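Local coordinates for protein cytochrome c-554 (Nitrosomonas europaea, PDB 1FT6) that carries electrons in ammonia oxidation, taking them directly from hydroxylamine oxidoreductase onto four covalently attached c-type hemes in the periplasm, at residues L139-S144 / P152-T157; K29-L34 / C63-F68; K35-K40 / D49-Y54. One frame throughout, in Å; residues are numbered along the deposited sequence.

Interaction 1 of 3, residues L139-S144 / P152-T157; sequences LNYEGS and PYTPFT. With HEC (heme c), chain E.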
loop_
_atom_site.group_PDB
_atom_site.type_symbol
_atom_site.label_atom_id
_atom_site.label_comp_id
_atom_site.label_asym_id
_atom_site.label_seq_id
_atom_site.Cartn_x
_atom_site.Cartn_y
_atom_site.Cartn_z
ATOM N N LEU A 139 11.370 6.160 -1.489
ATOM C CA LEU A 139 12.589 6.645 -2.168
ATOM C C LEU A 139 12.353 7.971 -2.874
ATOM O O LEU A 139 13.090 8.340 -3.797
ATOM C CB LEU A 139 13.063 5.610 -3.185
ATOM C CG LEU A 139 13.477 4.343 -2.424
ATOM C CD1 LEU A 139 13.937 3.322 -3.452
ATOM C CD2 LEU A 139 14.575 4.627 -1.404
ATOM N N ASN A 140 11.316 8.703 -2.447
ATOM C CA ASN A 140 11.011 9.973 -3.083
ATOM C C ASN A 140 11.733 11.132 -2.373
ATOM O O ASN A 140 11.131 11.864 -1.602
ATOM C CB ASN A 140 9.515 10.243 -3.082
ATOM C CG ASN A 140 9.146 11.398 -3.989
ATOM O OD1 ASN A 140 9.434 11.364 -5.167
ATOM N ND2 ASN A 140 8.542 12.441 -3.433
ATOM N N TYR A 141 13.044 11.253 -2.591
ATOM C CA TYR A 141 13.789 12.353 -1.989
ATOM C C TYR A 141 14.824 12.787 -3.014
ATOM O O TYR A 141 15.129 12.052 -3.959
ATOM C CB TYR A 141 14.437 11.952 -0.644
ATOM C CG TYR A 141 15.323 10.730 -0.678
ATOM C CD1 TYR A 141 16.696 10.828 -0.964
ATOM C CD2 TYR A 141 14.803 9.486 -0.331
ATOM C CE1 TYR A 141 17.528 9.702 -0.898
ATOM C CE2 TYR A 141 15.618 8.363 -0.264
ATOM C CZ TYR A 141 16.965 8.476 -0.545
ATOM O OH TYR A 141 17.716 7.327 -0.467
ATOM N N GLU A 142 15.371 13.982 -2.836
ATOM C CA GLU A 142 16.315 14.483 -3.820
ATOM C C GLU A 142 17.550 13.632 -3.935
ATOM O O GLU A 142 18.147 13.258 -2.924
ATOM C CB GLU A 142 16.725 15.914 -3.489
ATOM C CG GLU A 142 16.404 16.869 -4.596
ATOM C CD GLU A 142 16.963 18.251 -4.334
ATOM O OE1 GLU A 142 17.111 18.614 -3.151
ATOM O OE2 GLU A 142 17.257 18.967 -5.309
ATOM N N GLY A 143 17.930 13.364 -5.178
ATOM C CA GLY A 143 19.109 12.562 -5.451
ATOM C C GLY A 143 18.989 11.103 -5.065
ATOM O O GLY A 143 19.990 10.403 -4.957
ATOM N N SER A 144 17.760 10.616 -4.873
ATOM C CA SER A 144 17.606 9.232 -4.476
ATOM C C SER A 144 17.946 8.299 -5.625
ATOM O O SER A 144 18.041 8.724 -6.782
ATOM C CB SER A 144 16.150 8.981 -4.026
ATOM O OG SER A 144 15.668 7.744 -4.502
ATOM N N PRO A 152 6.572 17.044 -3.379
ATOM C CA PRO A 152 7.266 17.113 -2.085
ATOM C C PRO A 152 7.994 15.816 -1.750
ATOM O O PRO A 152 7.519 14.735 -2.075
ATOM C CB PRO A 152 6.143 17.416 -1.080
ATOM C CG PRO A 152 4.902 16.883 -1.744
ATOM C CD PRO A 152 5.110 16.952 -3.224
ATOM N N TYR A 153 9.146 15.943 -1.087
ATOM C CA TYR A 153 9.983 14.795 -0.716
ATOM C C TYR A 153 9.729 14.349 0.697
ATOM O O TYR A 153 9.290 15.133 1.539
ATOM C CB TYR A 153 11.479 15.190 -0.822
ATOM C CG TYR A 153 11.890 15.658 -2.190
ATOM C CD1 TYR A 153 12.341 16.966 -2.389
ATOM C CD2 TYR A 153 11.866 14.786 -3.284
ATOM C CE1 TYR A 153 12.762 17.388 -3.650
ATOM C CE2 TYR A 153 12.285 15.200 -4.536
ATOM C CZ TYR A 153 12.730 16.506 -4.708
ATOM O OH TYR A 153 13.121 16.935 -5.957
ATOM N N THR A 154 10.070 13.106 0.993
ATOM C CA THR A 154 9.909 12.605 2.344
ATOM C C THR A 154 11.042 13.176 3.173
ATOM O O THR A 154 12.170 13.284 2.693
ATOM C CB THR A 154 9.997 11.072 2.407
ATOM O OG1 THR A 154 10.051 10.682 3.778
ATOM C CG2 THR A 154 11.277 10.554 1.725
ATOM N N PRO A 155 10.739 13.643 4.391
ATOM C CA PRO A 155 11.732 14.207 5.309
ATOM C C PRO A 155 12.639 13.114 5.863
ATOM O O PRO A 155 13.741 13.382 6.336
ATOM C CB PRO A 155 10.894 14.798 6.441
ATOM C CG PRO A 155 9.495 14.948 5.871
ATOM C CD PRO A 155 9.366 13.789 4.911
ATOM N N PHE A 156 12.181 11.872 5.778
ATOM C CA PHE A 156 12.912 10.755 6.372
ATOM C C PHE A 156 13.796 9.994 5.404
ATOM O O PHE A 156 13.413 9.000 4.789
ATOM C CB PHE A 156 11.873 9.895 7.131
ATOM C CG PHE A 156 11.113 10.717 8.148
ATOM C CD1 PHE A 156 9.936 11.399 7.775
ATOM C CD2 PHE A 156 11.631 10.938 9.414
ATOM C CE1 PHE A 156 9.309 12.278 8.636
ATOM C CE2 PHE A 156 10.991 11.833 10.305
ATOM C CZ PHE A 156 9.826 12.501 9.910
ATOM N N THR A 157 15.039 10.474 5.322
ATOM C CA THR A 157 16.037 9.943 4.410
ATOM C C THR A 157 17.291 9.405 5.108
ATOM O O THR A 157 17.524 9.673 6.303
ATOM C CB THR A 157 16.502 11.059 3.501
ATOM O OG1 THR A 157 17.228 11.994 4.304
ATOM C CG2 THR A 157 15.310 11.797 2.873
HETATM FE FE HEC E . 6.184 11.068 6.205
HETATM C CHA HEC E . 7.525 8.448 8.019
HETATM C CHB HEC E . 5.983 12.915 9.165
HETATM C CHC HEC E . 6.002 14.001 4.372
HETATM C CHD HEC E . 7.122 9.398 3.288
HETATM N NA HEC E . 6.601 10.716 8.153
HETATM C C1A HEC E . 7.079 9.550 8.742
HETATM C C2A HEC E . 7.087 9.654 10.173
HETATM C C3A HEC E . 6.641 10.928 10.507
HETATM C C4A HEC E . 6.361 11.570 9.272
HETATM C CMA HEC E . 6.532 11.533 11.910
HETATM C CAA HEC E . 7.552 8.582 11.152
HETATM C CBA HEC E . 9.080 8.588 11.364
HETATM C CGA HEC E . 9.574 7.567 12.435
HETATM O O1A HEC E . 8.748 6.891 13.060
HETATM O O2A HEC E . 10.784 7.423 12.621
HETATM N NB HEC E . 6.086 13.051 6.678
HETATM C C1B HEC E . 5.857 13.602 7.942
HETATM C C2B HEC E . 5.563 14.990 7.834
HETATM C C3B HEC E . 5.615 15.319 6.514
HETATM C C4B HEC E . 5.929 14.087 5.798
HETATM C CMB HEC E . 5.236 15.976 8.983
HETATM C CAB HEC E . 5.379 16.717 5.866
HETATM C CBB HEC E . 6.417 17.753 6.320
HETATM N NC HEC E . 6.515 11.596 4.266
HETATM C C1C HEC E . 6.242 12.815 3.654
HETATM C C2C HEC E . 6.202 12.729 2.224
HETATM C C3C HEC E . 6.448 11.410 1.930
HETATM C C4C HEC E . 6.686 10.753 3.175
HETATM C CMC HEC E . 5.900 13.856 1.221
HETATM C CAC HEC E . 6.420 10.709 0.567
HETATM C CBC HEC E . 7.193 11.332 -0.591
HETATM N ND HEC E . 7.128 9.298 5.752
HETATM C C1D HEC E . 7.370 8.752 4.514
HETATM C C2D HEC E . 7.936 7.448 4.601
HETATM C C3D HEC E . 8.062 7.180 5.935
HETATM C C4D HEC E . 7.564 8.329 6.635
HETATM C CMD HEC E . 8.370 6.617 3.364
HETATM C CAD HEC E . 8.737 5.939 6.503
HETATM C CBD HEC E . 10.213 6.046 6.832
HETATM C CGD HEC E . 10.788 4.775 7.456
HETATM O O1D HEC E . 10.458 4.466 8.573
HETATM O O2D HEC E . 11.553 4.131 6.816
#
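With chi1 at -58°, CG of Y153 stands beside its backbone N, and the phenol ring is laid against the backbone of Y141 and E142. Y141 takes the other course: its CG sits between backbone N and carbonyl carbon (chi1 55°), and its CB and ring base come up against T157. The evidence for the first placement is that Y153 CD2 lies 3.4 Å from Y141 CA, while E142 N is over one face of the Y153 ring, toward its rim. N140 O lies at the edge of the same ring, in its plane. Farther out, E142 CG crosses the phenol end, 3.6 Å from Y153 OH. For Y141, the methyl T157 CG2 approaches CB at 3.6 Å, and S144 CB, brought round by the type II turn from Y141 to S144, sits over the centre of the ring. N140 is the centre of an inverse gamma turn, and its carbonyl O receives T154 N at 3.1 Å in a fairly straight bond (160° at the hydrogen). Its amide ND2 is held elsewhere, by K150 O. This loop follows helix 131-138, which carries C134, C137 and H138 of heme 4, and its second limb, 152-157, roofs the face of heme 2 across from H64. There P155 CD lies 3.4 Å from HEC CHC and T154 OG1 3.2 Å from HEC CHD. The same hydroxyl oxygen accepts F156 N, two residues on, in an ST turn that spans P155. F156 brings a ring edge over the porphyrin: CE1 lies 3.1 Å from HEC C4A, unusually short for two carbons, and stands 4.1 Å from HEC FE, too far to be a ligand, while Y164 meets the phenyl edge-to-face.

Interaction 2 of 3, residues K29-L34 / C63-F68; sequences KAMESL and CHVDGF. With HEC (heme c), chain E; DTN (dithionite), chain H.
The contact belongs to the CXXCH heme-attachment motif of heme 2, in which C60 and C63 bind the porphyrin covalently and H64 is the axial ligand. C63 SG is bonded to HEC CAC, and H64 NE2 reaches HEC FE at 2.2 Å. The other imidazole nitrogen turns to segment 29-34: H64 ND1 donates to A30 O at 2.7 Å with 158° at the hydrogen. The oxygen lies close to the ring plane, although ND1 itself stands 50° out of the carbonyl plane of A30. Held at NE2 by the iron and at ND1 by this bond, the imidazole has its rotation restrained, and the bond would be expected to make it a somewhat stronger electron donor to the iron. L34 fills the angle between ligand and porphyrin. Its CD2 sits over one imidazole face, 3.9 Å from the ring centroid in a CH-pi contact, and also lies 3.4 Å from HEC C1B. Away from the heme, M31 bends at chi2 (67°) and chi3, bringing CE to 3.4 Å from V65 CG1, a tight carbon pair. A dithionite ion lies beside the thioether, its O2 3.6 Å from C63 SG. Segment 29-34 runs between helices 16-22 and 40-45, whereas 63-68 leads on toward helix 88-92, to which D66 OD2 is tied through S90 OG as well as through G87 N just ahead of it.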
loop_
_atom_site.group_PDB
_atom_site.type_symbol
_atom_site.label_atom_id
_atom_site.label_comp_id
_atom_site.label_asym_id
_atom_site.label_seq_id
_atom_site.Cartn_x
_atom_site.Cartn_y
_atom_site.Cartn_z
ATOM N N LYS A 29 -1.589 3.277 10.496
ATOM C CA LYS A 29 -1.576 4.442 11.380
ATOM C C LYS A 29 -0.761 5.624 10.857
ATOM O O LYS A 29 -0.446 6.543 11.631
ATOM C CB LYS A 29 -1.014 4.034 12.730
ATOM C CG LYS A 29 -1.555 2.716 13.236
ATOM C CD LYS A 29 -0.644 2.194 14.351
ATOM C CE LYS A 29 -0.478 0.694 14.277
ATOM N NZ LYS A 29 0.121 0.177 15.539
ATOM N N ALA A 30 -0.448 5.617 9.565
ATOM C CA ALA A 30 0.351 6.677 8.942
ATOM C C ALA A 30 -0.174 8.081 9.198
ATOM O O ALA A 30 0.606 9.034 9.339
ATOM C CB ALA A 30 0.440 6.448 7.450
ATOM N N MET A 31 -1.485 8.251 9.218
ATOM C CA MET A 31 -1.969 9.599 9.456
ATOM C C MET A 31 -1.749 10.045 10.909
ATOM O O MET A 31 -1.632 11.267 11.163
ATOM C CB MET A 31 -3.455 9.706 9.068
ATOM C CG MET A 31 -4.067 11.095 9.321
ATOM S SD MET A 31 -3.364 12.382 8.231
ATOM C CE MET A 31 -3.430 11.704 6.720
ATOM N N GLU A 32 -1.672 9.108 11.868
ATOM C CA GLU A 32 -1.472 9.515 13.268
ATOM C C GLU A 32 -0.120 10.218 13.415
ATOM O O GLU A 32 0.028 11.119 14.271
ATOM C CB GLU A 32 -1.480 8.324 14.253
ATOM C CG GLU A 32 -2.666 7.433 14.133
ATOM C CD GLU A 32 -3.957 8.148 14.450
ATOM O OE1 GLU A 32 -4.969 7.887 13.749
ATOM O OE2 GLU A 32 -3.965 8.968 15.397
ATOM N N SER A 33 0.841 9.822 12.580
ATOM C CA SER A 33 2.188 10.440 12.610
ATOM C C SER A 33 2.161 11.934 12.251
ATOM O O SER A 33 3.073 12.700 12.656
ATOM C CB SER A 33 3.150 9.724 11.664
ATOM O OG SER A 33 3.463 8.431 12.154
ATOM N N LEU A 34 1.124 12.357 11.531
ATOM C CA LEU A 34 1.044 13.771 11.089
ATOM C C LEU A 34 0.341 14.639 12.110
ATOM O O LEU A 34 0.255 15.866 11.967
ATOM C CB LEU A 34 0.355 13.893 9.717
ATOM C CG LEU A 34 0.999 13.128 8.520
ATOM C CD1 LEU A 34 0.381 13.520 7.139
ATOM C CD2 LEU A 34 2.469 13.469 8.518
ATOM N N CYS A 63 1.858 10.914 1.210
ATOM C CA CYS A 63 2.511 9.605 1.374
ATOM C C CYS A 63 1.966 8.916 2.600
ATOM O O CYS A 63 2.487 7.894 3.028
ATOM C CB CYS A 63 4.021 9.769 1.543
ATOM S SG CYS A 63 4.791 10.411 0.055
ATOM N N HIS A 64 0.895 9.462 3.157
ATOM C CA HIS A 64 0.339 8.894 4.366
ATOM C C HIS A 64 -1.138 8.530 4.173
ATOM O O HIS A 64 -1.831 8.296 5.150
ATOM C CB HIS A 64 0.481 9.900 5.491
ATOM C CG HIS A 64 1.890 10.058 6.014
ATOM N ND1 HIS A 64 2.285 9.644 7.263
ATOM C CD2 HIS A 64 2.994 10.618 5.437
ATOM C CE1 HIS A 64 3.579 9.942 7.432
ATOM N NE2 HIS A 64 4.056 10.529 6.354
ATOM N N VAL A 65 -1.572 8.488 2.914
ATOM C CA VAL A 65 -2.964 8.174 2.549
ATOM C C VAL A 65 -2.928 7.468 1.214
ATOM O O VAL A 65 -1.883 7.403 0.556
ATOM C CB VAL A 65 -3.794 9.505 2.320
ATOM C CG1 VAL A 65 -3.700 10.426 3.543
ATOM C CG2 VAL A 65 -3.211 10.261 1.064
ATOM N N ASP A 66 -4.089 6.964 0.781
ATOM C CA ASP A 66 -4.238 6.313 -0.509
ATOM C C ASP A 66 -4.570 7.273 -1.689
ATOM O O ASP A 66 -5.522 8.061 -1.603
ATOM C CB ASP A 66 -5.426 5.318 -0.488
ATOM C CG ASP A 66 -5.171 4.070 0.365
ATOM O OD1 ASP A 66 -6.178 3.546 0.945
ATOM O OD2 ASP A 66 -4.000 3.612 0.446
ATOM N N GLY A 67 -3.797 7.175 -2.763
ATOM C CA GLY A 67 -4.073 7.887 -4.013
ATOM C C GLY A 67 -4.137 9.393 -4.039
ATOM O O GLY A 67 -4.909 9.985 -4.809
ATOM N N PHE A 68 -3.298 10.030 -3.238
ATOM C CA PHE A 68 -3.277 11.481 -3.273
ATOM C C PHE A 68 -2.902 11.952 -4.685
ATOM O O PHE A 68 -1.940 11.471 -5.269
ATOM C CB PHE A 68 -2.226 12.010 -2.334
ATOM C CG PHE A 68 -2.363 13.482 -2.067
ATOM C CD1 PHE A 68 -3.520 13.977 -1.496
ATOM C CD2 PHE A 68 -1.302 14.365 -2.329
ATOM C CE1 PHE A 68 -3.655 15.353 -1.158
ATOM C CE2 PHE A 68 -1.417 15.725 -2.004
ATOM C CZ PHE A 68 -2.588 16.222 -1.415
HETATM FE FE HEC E . 6.184 11.068 6.205
HETATM C CHA HEC E . 7.525 8.448 8.019
HETATM C CHB HEC E . 5.983 12.915 9.165
HETATM C CHC HEC E . 6.002 14.001 4.372
HETATM C CHD HEC E . 7.122 9.398 3.288
HETATM N NA HEC E . 6.601 10.716 8.153
HETATM C C1A HEC E . 7.079 9.550 8.742
HETATM C C2A HEC E . 7.087 9.654 10.173
HETATM C C3A HEC E . 6.641 10.928 10.507
HETATM C C4A HEC E . 6.361 11.570 9.272
HETATM C CMA HEC E . 6.532 11.533 11.910
HETATM C CAA HEC E . 7.552 8.582 11.152
HETATM C CBA HEC E . 9.080 8.588 11.364
HETATM C CGA HEC E . 9.574 7.567 12.435
HETATM O O1A HEC E . 8.748 6.891 13.060
HETATM O O2A HEC E . 10.784 7.423 12.621
HETATM N NB HEC E . 6.086 13.051 6.678
HETATM C C1B HEC E . 5.857 13.602 7.942
HETATM C C2B HEC E . 5.563 14.990 7.834
HETATM C C3B HEC E . 5.615 15.319 6.514
HETATM C C4B HEC E . 5.929 14.087 5.798
HETATM C CMB HEC E . 5.236 15.976 8.983
HETATM C CAB HEC E . 5.379 16.717 5.866
HETATM C CBB HEC E . 6.417 17.753 6.320
HETATM N NC HEC E . 6.515 11.596 4.266
HETATM C C1C HEC E . 6.242 12.815 3.654
HETATM C C2C HEC E . 6.202 12.729 2.224
HETATM C C3C HEC E . 6.448 11.410 1.930
HETATM C C4C HEC E . 6.686 10.753 3.175
HETATM C CMC HEC E . 5.900 13.856 1.221
HETATM C CAC HEC E . 6.420 10.709 0.567
HETATM C CBC HEC E . 7.193 11.332 -0.591
HETATM N ND HEC E . 7.128 9.298 5.752
HETATM C C1D HEC E . 7.370 8.752 4.514
HETATM C C2D HEC E . 7.936 7.448 4.601
HETATM C C3D HEC E . 8.062 7.180 5.935
HETATM C C4D HEC E . 7.564 8.329 6.635
HETATM C CMD HEC E . 8.370 6.617 3.364
HETATM C CAD HEC E . 8.737 5.939 6.503
HETATM C CBD HEC E . 10.213 6.046 6.832
HETATM C CGD HEC E . 10.788 4.775 7.456
HETATM O O1D HEC E . 10.458 4.466 8.573
HETATM O O2D HEC E . 11.553 4.131 6.816
HETATM S S1 DTN H . 3.123 10.046 -3.462
HETATM O O1 DTN H . 2.601 8.699 -3.033
HETATM O O2 DTN H . 4.617 10.276 -3.551
HETATM S S2 DTN H . 1.880 11.298 -4.537
HETATM O O3 DTN H . 2.396 12.616 -5.036
HETATM O O4 DTN H . 0.608 10.737 -5.106
#

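Interaction 3 of 3, residues K35-K40 / D49-Y54; sequences KPNVKK and DPAKDY. With HEC (heme c), chain E.
P36 packs its ring alongside D53 and can be followed atom by atom: CB meets the carbonyl oxygen A51 O at 3.4 Å, CG rests 3.8 Å from D53 CB, and CD lies 3.9 Å from D53 CG. The two side chains point the same way, and the D53 carboxylate is held from beyond the contact, OD1 bonding to T55 OG1. Next along, N37 N donates to P50 O at 2.8 Å. The donor is in the carbonyl plane, but the angle at the hydrogen, 136°, shows a bent bond. It joins two reverse turns, a type II turn from K35 to V38 and a type I turn from D49 to K52, the latter braced by an Asx turn in which D49 OD1 accepts A51 N. The K40 and P50 side chains cross at about a right angle, with K40 CG 3.8 Å from P50 CB. Y54 lies between that second turn and the heme: its OH accepts D49 N at 3.0 Å and 172°, one ring face carries the heme methyl HEC CMB, and the opposite face carries K52 CD. A leucine in place of Y54 would probably leave D49 N without this acceptor and open a gap between the heme methyl and K52. K39, extended beyond CG, reaches HEC O1A with NZ at 2.6 Å and also bonds a propionate oxygen of another heme. The chemistry thus divides: a backbone hydrogen bond and packing against two prolines join the turns at the surface, while the lysine ammonium probably offsets propionate charge from two hemes.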
loop_
_atom_site.group_PDB
_atom_site.type_symbol
_atom_site.label_atom_id
_atom_site.label_comp_id
_atom_site.label_asym_id
_atom_site.label_seq_id
_atom_site.Cartn_x
_atom_site.Cartn_y
_atom_site.Cartn_z
ATOM N N LYS A 35 -0.170 14.004 13.163
ATOM C CA LYS A 35 -0.854 14.762 14.210
ATOM C C LYS A 35 0.117 15.452 15.152
ATOM O O LYS A 35 1.237 15.018 15.334
ATOM C CB LYS A 35 -1.751 13.842 15.046
ATOM C CG LYS A 35 -2.868 13.253 14.270
ATOM C CD LYS A 35 -3.624 12.230 15.117
ATOM C CE LYS A 35 -4.881 11.781 14.381
ATOM N NZ LYS A 35 -5.796 11.032 15.288
ATOM N N PRO A 36 -0.319 16.556 15.775
ATOM C CA PRO A 36 0.535 17.289 16.705
ATOM C C PRO A 36 1.007 16.418 17.852
ATOM O O PRO A 36 0.266 15.573 18.337
ATOM C CB PRO A 36 -0.364 18.437 17.234
ATOM C CG PRO A 36 -1.564 18.427 16.454
ATOM C CD PRO A 36 -1.657 17.161 15.630
ATOM N N ASN A 37 2.253 16.618 18.263
ATOM C CA ASN A 37 2.858 15.923 19.387
ATOM C C ASN A 37 3.012 14.407 19.324
ATOM O O ASN A 37 3.264 13.768 20.341
ATOM C CB ASN A 37 2.139 16.342 20.680
ATOM C CG ASN A 37 2.026 17.868 20.814
ATOM O OD1 ASN A 37 3.035 18.563 20.974
ATOM N ND2 ASN A 37 0.804 18.387 20.737
ATOM N N VAL A 38 2.880 13.831 18.134
ATOM C CA VAL A 38 3.083 12.395 17.968
ATOM C C VAL A 38 4.441 12.280 17.282
ATOM O O VAL A 38 4.713 13.023 16.346
ATOM C CB VAL A 38 2.014 11.771 17.037
ATOM C CG1 VAL A 38 2.409 10.343 16.698
ATOM C CG2 VAL A 38 0.620 11.829 17.690
ATOM N N LYS A 39 5.283 11.348 17.736
ATOM C CA LYS A 39 6.599 11.107 17.151
ATOM C C LYS A 39 7.464 12.379 17.179
ATOM O O LYS A 39 8.161 12.735 16.204
ATOM C CB LYS A 39 6.466 10.540 15.712
ATOM C CG LYS A 39 5.786 9.093 15.659
ATOM C CD LYS A 39 6.065 8.319 14.377
ATOM C CE LYS A 39 5.735 6.830 14.486
ATOM N NZ LYS A 39 6.314 6.003 13.379
ATOM N N LYS A 40 7.424 13.042 18.327
ATOM C CA LYS A 40 8.191 14.266 18.566
ATOM C C LYS A 40 9.694 14.131 18.305
ATOM O O LYS A 40 10.282 14.979 17.641
ATOM C CB LYS A 40 8.011 14.725 20.020
ATOM C CG LYS A 40 6.684 15.362 20.331
ATOM C CD LYS A 40 6.467 15.512 21.839
ATOM C CE LYS A 40 7.712 16.036 22.567
ATOM N NZ LYS A 40 8.542 16.987 21.758
ATOM N N ASP A 49 8.454 20.418 13.049
ATOM C CA ASP A 49 7.904 20.984 14.272
ATOM C C ASP A 49 7.078 19.911 14.970
ATOM O O ASP A 49 6.042 19.493 14.446
ATOM C CB ASP A 49 7.014 22.166 13.888
ATOM C CG ASP A 49 6.273 22.782 15.077
ATOM O OD1 ASP A 49 6.422 22.311 16.226
ATOM O OD2 ASP A 49 5.543 23.755 14.819
ATOM N N PRO A 50 7.509 19.482 16.170
ATOM C CA PRO A 50 6.817 18.453 16.955
ATOM C C PRO A 50 5.410 18.783 17.432
ATOM O O PRO A 50 4.685 17.883 17.805
ATOM C CB PRO A 50 7.767 18.198 18.129
ATOM C CG PRO A 50 8.562 19.482 18.260
ATOM C CD PRO A 50 8.709 19.998 16.868
ATOM N N ALA A 51 5.023 20.062 17.428
ATOM C CA ALA A 51 3.693 20.467 17.869
ATOM C C ALA A 51 2.770 20.869 16.726
ATOM O O ALA A 51 1.594 21.152 16.944
ATOM C CB ALA A 51 3.809 21.635 18.889
ATOM N N LYS A 52 3.273 20.873 15.500
ATOM C CA LYS A 52 2.449 21.270 14.366
ATOM C C LYS A 52 1.449 20.210 13.928
ATOM O O LYS A 52 1.727 19.013 13.999
ATOM C CB LYS A 52 3.343 21.642 13.172
ATOM C CG LYS A 52 2.582 22.042 11.909
ATOM C CD LYS A 52 3.494 22.719 10.910
ATOM C CE LYS A 52 2.809 22.912 9.572
ATOM N NZ LYS A 52 3.781 23.499 8.591
ATOM N N ASP A 53 0.269 20.647 13.501
ATOM C CA ASP A 53 -0.731 19.718 12.988
ATOM C C ASP A 53 -0.427 19.604 11.500
ATOM O O ASP A 53 -0.705 20.523 10.738
ATOM C CB ASP A 53 -2.137 20.287 13.161
ATOM C CG ASP A 53 -3.212 19.292 12.769
ATOM O OD1 ASP A 53 -2.970 18.413 11.912
ATOM O OD2 ASP A 53 -4.311 19.386 13.333
ATOM N N TYR A 54 0.153 18.488 11.065
ATOM C CA TYR A 54 0.484 18.321 9.647
ATOM C C TYR A 54 -0.578 17.522 8.877
ATOM O O TYR A 54 -0.377 17.222 7.705
ATOM C CB TYR A 54 1.829 17.584 9.493
ATOM C CG TYR A 54 3.037 18.431 9.814
ATOM C CD1 TYR A 54 3.680 18.305 11.058
ATOM C CD2 TYR A 54 3.610 19.261 8.853
ATOM C CE1 TYR A 54 4.859 18.966 11.329
ATOM C CE2 TYR A 54 4.806 19.930 9.121
ATOM C CZ TYR A 54 5.419 19.767 10.364
ATOM O OH TYR A 54 6.584 20.433 10.648
HETATM FE FE HEC E . 6.184 11.068 6.205
HETATM C CHA HEC E . 7.525 8.448 8.019
HETATM C CHB HEC E . 5.983 12.915 9.165
HETATM C CHC HEC E . 6.002 14.001 4.372
HETATM C CHD HEC E . 7.122 9.398 3.288
HETATM N NA HEC E . 6.601 10.716 8.153
HETATM C C1A HEC E . 7.079 9.550 8.742
HETATM C C2A HEC E . 7.087 9.654 10.173
HETATM C C3A HEC E . 6.641 10.928 10.507
HETATM C C4A HEC E . 6.361 11.570 9.272
HETATM C CMA HEC E . 6.532 11.533 11.910
HETATM C CAA HEC E . 7.552 8.582 11.152
HETATM C CBA HEC E . 9.080 8.588 11.364
HETATM C CGA HEC E . 9.574 7.567 12.435
HETATM O O1A HEC E . 8.748 6.891 13.060
HETATM O O2A HEC E . 10.784 7.423 12.621
HETATM N NB HEC E . 6.086 13.051 6.678
HETATM C C1B HEC E . 5.857 13.602 7.942
HETATM C C2B HEC E . 5.563 14.990 7.834
HETATM C C3B HEC E . 5.615 15.319 6.514
HETATM C C4B HEC E . 5.929 14.087 5.798
HETATM C CMB HEC E . 5.236 15.976 8.983
HETATM C CAB HEC E . 5.379 16.717 5.866
HETATM C CBB HEC E . 6.417 17.753 6.320
HETATM N NC HEC E . 6.515 11.596 4.266
HETATM C C1C HEC E . 6.242 12.815 3.654
HETATM C C2C HEC E . 6.202 12.729 2.224
HETATM C C3C HEC E . 6.448 11.410 1.930
HETATM C C4C HEC E . 6.686 10.753 3.175
HETATM C CMC HEC E . 5.900 13.856 1.221
HETATM C CAC HEC E . 6.420 10.709 0.567
HETATM C CBC HEC E . 7.193 11.332 -0.591
HETATM N ND HEC E . 7.128 9.298 5.752
HETATM C C1D HEC E . 7.370 8.752 4.514
HETATM C C2D HEC E . 7.936 7.448 4.601
HETATM C C3D HEC E . 8.062 7.180 5.935
HETATM C C4D HEC E . 7.564 8.329 6.635
HETATM C CMD HEC E . 8.370 6.617 3.364
HETATM C CAD HEC E . 8.737 5.939 6.503
HETATM C CBD HEC E . 10.213 6.046 6.832
HETATM C CGD HEC E . 10.788 4.775 7.456
HETATM O O1D HEC E . 10.458 4.466 8.573
HETATM O O2D HEC E . 11.553 4.131 6.816
#

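How the interactions relate
All three contacts meet on heme 2. Interaction 2 holds its iron through H64 on one face, interaction 1 brings T154, P155 and F156 over the opposite face, and interaction 3 reaches its edge through a ring methyl and a propionate. Interactions 2 and 3, with centres 14 Å apart, touch directly: L34 O to Y54 N, at 2.8 Å, is a probable hydrogen bond, and S33 OG lies 3.4 Å from K39 CD. Interaction 3 is formed by chain lying between the two segments of interaction 2. Interaction 1 comes later in sequence, its centre 16 Å from interaction 2 and 20 Å from interaction 3, and touches neither; the heme bridges them.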